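Local coordinates for cerato-platanin-like protein (Moniliophthora perniciosa, PDB 3SUK) that is of unknown function but belongs to the secreted cerato-platanin family and adopts a double-psi beta-barrel fold, at residues T11-V22 with L31-V41. Numbering follows the deposited sequence.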
# COMPACT_ATOMS: atom_id res chain seq x y z
N THR A 11 1.52 5.37 10.01
CA THR A 11 2.13 4.13 10.53
C THR A 11 3.11 3.65 9.45
O THR A 11 4.22 3.35 9.73
CB THR A 11 1.00 3.06 10.70
OG1 THR A 11 0.16 3.43 11.79
CG2 THR A 11 1.58 1.72 10.97
N TYR A 12 2.71 3.68 8.19
CA TYR A 12 3.53 3.14 7.09
C TYR A 12 4.68 4.00 6.61
O TYR A 12 5.47 3.56 5.84
CB TYR A 12 2.62 2.72 5.91
CG TYR A 12 1.45 1.85 6.35
CD1 TYR A 12 1.65 0.65 7.03
CD2 TYR A 12 0.15 2.25 6.13
CE1 TYR A 12 0.57 -0.13 7.45
CE2 TYR A 12 -0.90 1.50 6.57
CZ TYR A 12 -0.71 0.33 7.24
OH TYR A 12 -1.76 -0.43 7.67
N ASP A 13 4.72 5.24 7.06
CA ASP A 13 5.76 6.20 6.66
C ASP A 13 7.08 5.93 7.32
O ASP A 13 8.07 6.43 6.92
CB ASP A 13 5.33 7.64 6.92
CG ASP A 13 4.40 8.13 5.87
OD1 ASP A 13 4.89 8.33 4.77
OD2 ASP A 13 3.24 8.24 6.15
N ASN A 14 7.03 5.10 8.33
CA ASN A 14 8.20 4.83 9.16
C ASN A 14 8.88 3.51 8.75
O ASN A 14 8.39 2.45 9.01
CB ASN A 14 7.75 4.88 10.67
CG ASN A 14 7.14 6.29 11.11
OD1 ASN A 14 7.85 7.26 11.25
ND2 ASN A 14 5.84 6.35 11.28
N ALA A 15 10.06 3.62 8.15
CA ALA A 15 10.81 2.49 7.59
C ALA A 15 11.13 1.40 8.59
O ALA A 15 11.23 0.25 8.24
CB ALA A 15 12.14 2.95 6.96
N SER A 16 11.30 1.79 9.83
CA SER A 16 11.74 0.86 10.84
C SER A 16 10.58 0.08 11.47
O SER A 16 10.78 -0.77 12.29
CB SER A 16 12.55 1.59 11.92
OG SER A 16 11.72 2.42 12.66
N GLY A 17 9.36 0.35 11.06
CA GLY A 17 8.25 -0.41 11.59
C GLY A 17 8.35 -1.90 11.27
O GLY A 17 8.71 -2.31 10.21
N SER A 18 8.01 -2.72 12.24
CA SER A 18 8.06 -4.16 12.10
C SER A 18 6.86 -4.72 11.38
O SER A 18 5.76 -4.35 11.64
CB SER A 18 8.17 -4.83 13.49
OG SER A 18 8.11 -6.22 13.37
N MET A 19 7.12 -5.67 10.53
CA MET A 19 6.10 -6.41 9.80
C MET A 19 5.20 -7.21 10.75
O MET A 19 4.17 -7.61 10.42
CB MET A 19 6.76 -7.27 8.72
CG MET A 19 5.77 -7.83 7.63
SD MET A 19 4.92 -6.48 6.66
CE MET A 19 6.30 -5.99 5.59
N ASN A 20 5.69 -7.43 11.98
CA ASN A 20 4.94 -8.10 13.02
C ASN A 20 3.80 -7.29 13.60
O ASN A 20 3.00 -7.80 14.31
CB ASN A 20 5.87 -8.65 14.09
CG ASN A 20 6.71 -9.77 13.57
OD1 ASN A 20 6.24 -10.60 12.84
ND2 ASN A 20 7.96 -9.74 13.89
N THR A 21 3.73 -6.03 13.22
CA THR A 21 2.69 -5.10 13.67
C THR A 21 1.47 -5.03 12.73
O THR A 21 0.53 -4.36 13.04
CB THR A 21 3.20 -3.62 13.84
OG1 THR A 21 3.58 -3.08 12.57
CG2 THR A 21 4.39 -3.50 14.80
N VAL A 22 1.49 -5.77 11.62
CA VAL A 22 0.42 -5.75 10.64
C VAL A 22 -0.17 -7.13 10.46
O VAL A 22 0.31 -8.06 10.98
CB VAL A 22 0.89 -5.16 9.25
CG1 VAL A 22 1.37 -3.75 9.42
CG2 VAL A 22 2.06 -5.98 8.71
N LEU A 31 4.37 -11.98 5.72
CA LEU A 31 5.50 -11.34 5.10
C LEU A 31 6.70 -11.12 5.99
O LEU A 31 7.71 -10.72 5.52
CB LEU A 31 5.09 -10.00 4.49
CG LEU A 31 4.01 -10.11 3.40
CD1 LEU A 31 3.55 -8.73 2.95
CD2 LEU A 31 4.53 -10.86 2.23
N SER A 32 6.56 -11.40 7.27
CA SER A 32 7.62 -11.04 8.24
C SER A 32 8.96 -11.73 7.94
O SER A 32 9.97 -11.20 8.22
CB SER A 32 7.20 -11.35 9.69
OG SER A 32 6.26 -10.41 10.12
N GLN A 33 8.95 -12.96 7.47
CA GLN A 33 10.24 -13.59 7.14
C GLN A 33 10.92 -12.96 5.92
O GLN A 33 12.11 -12.80 5.87
CB GLN A 33 10.14 -15.10 7.03
CG GLN A 33 9.99 -15.79 8.35
CD GLN A 33 11.03 -15.35 9.37
OE1 GLN A 33 12.21 -15.37 9.10
NE2 GLN A 33 10.56 -14.89 10.55
N ARG A 34 10.12 -12.68 4.91
CA ARG A 34 10.62 -12.05 3.71
C ARG A 34 11.08 -10.63 3.94
O ARG A 34 12.13 -10.24 3.49
CB ARG A 34 9.52 -12.10 2.61
CG ARG A 34 9.05 -13.51 2.22
CD ARG A 34 7.96 -13.50 1.17
NE ARG A 34 8.53 -13.06 -0.07
CZ ARG A 34 7.85 -12.88 -1.17
NH1 ARG A 34 6.56 -13.08 -1.20
NH2 ARG A 34 8.49 -12.49 -2.25
N PHE A 35 10.23 -9.86 4.61
CA PHE A 35 10.44 -8.42 4.81
C PHE A 35 10.20 -8.06 6.26
O PHE A 35 9.11 -7.75 6.66
CB PHE A 35 9.45 -7.65 3.90
CG PHE A 35 9.49 -8.10 2.45
CD1 PHE A 35 10.60 -7.82 1.65
CD2 PHE A 35 8.47 -8.83 1.91
CE1 PHE A 35 10.66 -8.27 0.37
CE2 PHE A 35 8.54 -9.26 0.63
CZ PHE A 35 9.62 -8.99 -0.13
N PRO A 36 11.23 -8.12 7.08
CA PRO A 36 11.05 -7.90 8.53
C PRO A 36 10.56 -6.50 8.93
O PRO A 36 9.93 -6.31 9.93
CB PRO A 36 12.43 -8.24 9.13
CG PRO A 36 13.11 -9.05 8.17
CD PRO A 36 12.56 -8.64 6.77
N THR A 37 10.88 -5.53 8.10
CA THR A 37 10.50 -4.15 8.33
C THR A 37 9.81 -3.51 7.11
O THR A 37 10.02 -3.92 5.99
CB THR A 37 11.72 -3.25 8.64
OG1 THR A 37 12.58 -3.24 7.52
CG2 THR A 37 12.48 -3.68 9.90
N PHE A 38 9.05 -2.46 7.38
CA PHE A 38 8.33 -1.76 6.33
C PHE A 38 9.35 -1.29 5.28
O PHE A 38 9.13 -1.45 4.10
CB PHE A 38 7.58 -0.55 6.89
CG PHE A 38 6.43 -0.87 7.80
CD1 PHE A 38 5.93 -2.15 7.90
CD2 PHE A 38 5.86 0.12 8.53
CE1 PHE A 38 4.88 -2.38 8.72
CE2 PHE A 38 4.83 -0.11 9.34
CZ PHE A 38 4.33 -1.37 9.46
N GLY A 39 10.48 -0.78 5.73
CA GLY A 39 11.48 -0.23 4.83
C GLY A 39 12.14 -1.28 3.92
O GLY A 39 12.65 -0.96 2.90
N SER A 40 12.14 -2.52 4.33
CA SER A 40 12.61 -3.62 3.51
C SER A 40 11.72 -4.05 2.32
O SER A 40 12.16 -4.74 1.45
CB SER A 40 12.98 -4.82 4.38
OG SER A 40 11.86 -5.53 4.83
N VAL A 41 10.45 -3.68 2.35
CA VAL A 41 9.62 -4.00 1.23
C VAL A 41 10.21 -3.25 0.01
O VAL A 41 10.51 -2.11 0.11
CB VAL A 41 8.18 -3.54 1.51
CG1 VAL A 41 7.32 -3.90 0.31
CG2 VAL A 41 7.64 -4.24 2.81
O HOH W 1 10.45 -7.04 12.49
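With CG anti to its carbonyl carbon (chi1 -68°), F38 swings its ring against the 14-17 turn. G17 CA sits over one face as a CH-pi contact, with G17 O on the same side but offset toward the rim, and the T11 backbone O meets the edge at CE2. The far end of the ring reaches V22, whose CG1 is 3.8 Å from F38 CZ, while the Y12 ring packs obliquely at 5.8 Å between centroids. M19 has CG anti to its backbone N (chi1 -165°) and then bends at chi2 and chi3, which tucks CE 3.5 Å from V41 CG2 and CG against L31 CB. Three backbone hydrogen bonds tie the two segments together: G39 N to A15 O, F38 N to G17 O and, nearly straight, M19 N to P36 O (2.9 Å). The last two frame the single beta bridge of S18 with T37. A water joins S18 OG to P36 O, and S32 OG donates to N20 OD1 (2.7 Å) from above the amide plane. Both segments belong to the connection between strands 4-8 and 47-50; F38 and V41 touch I47, while M19, L31 and F38 pack on I83 of strand 74-83, against the barrel sheet.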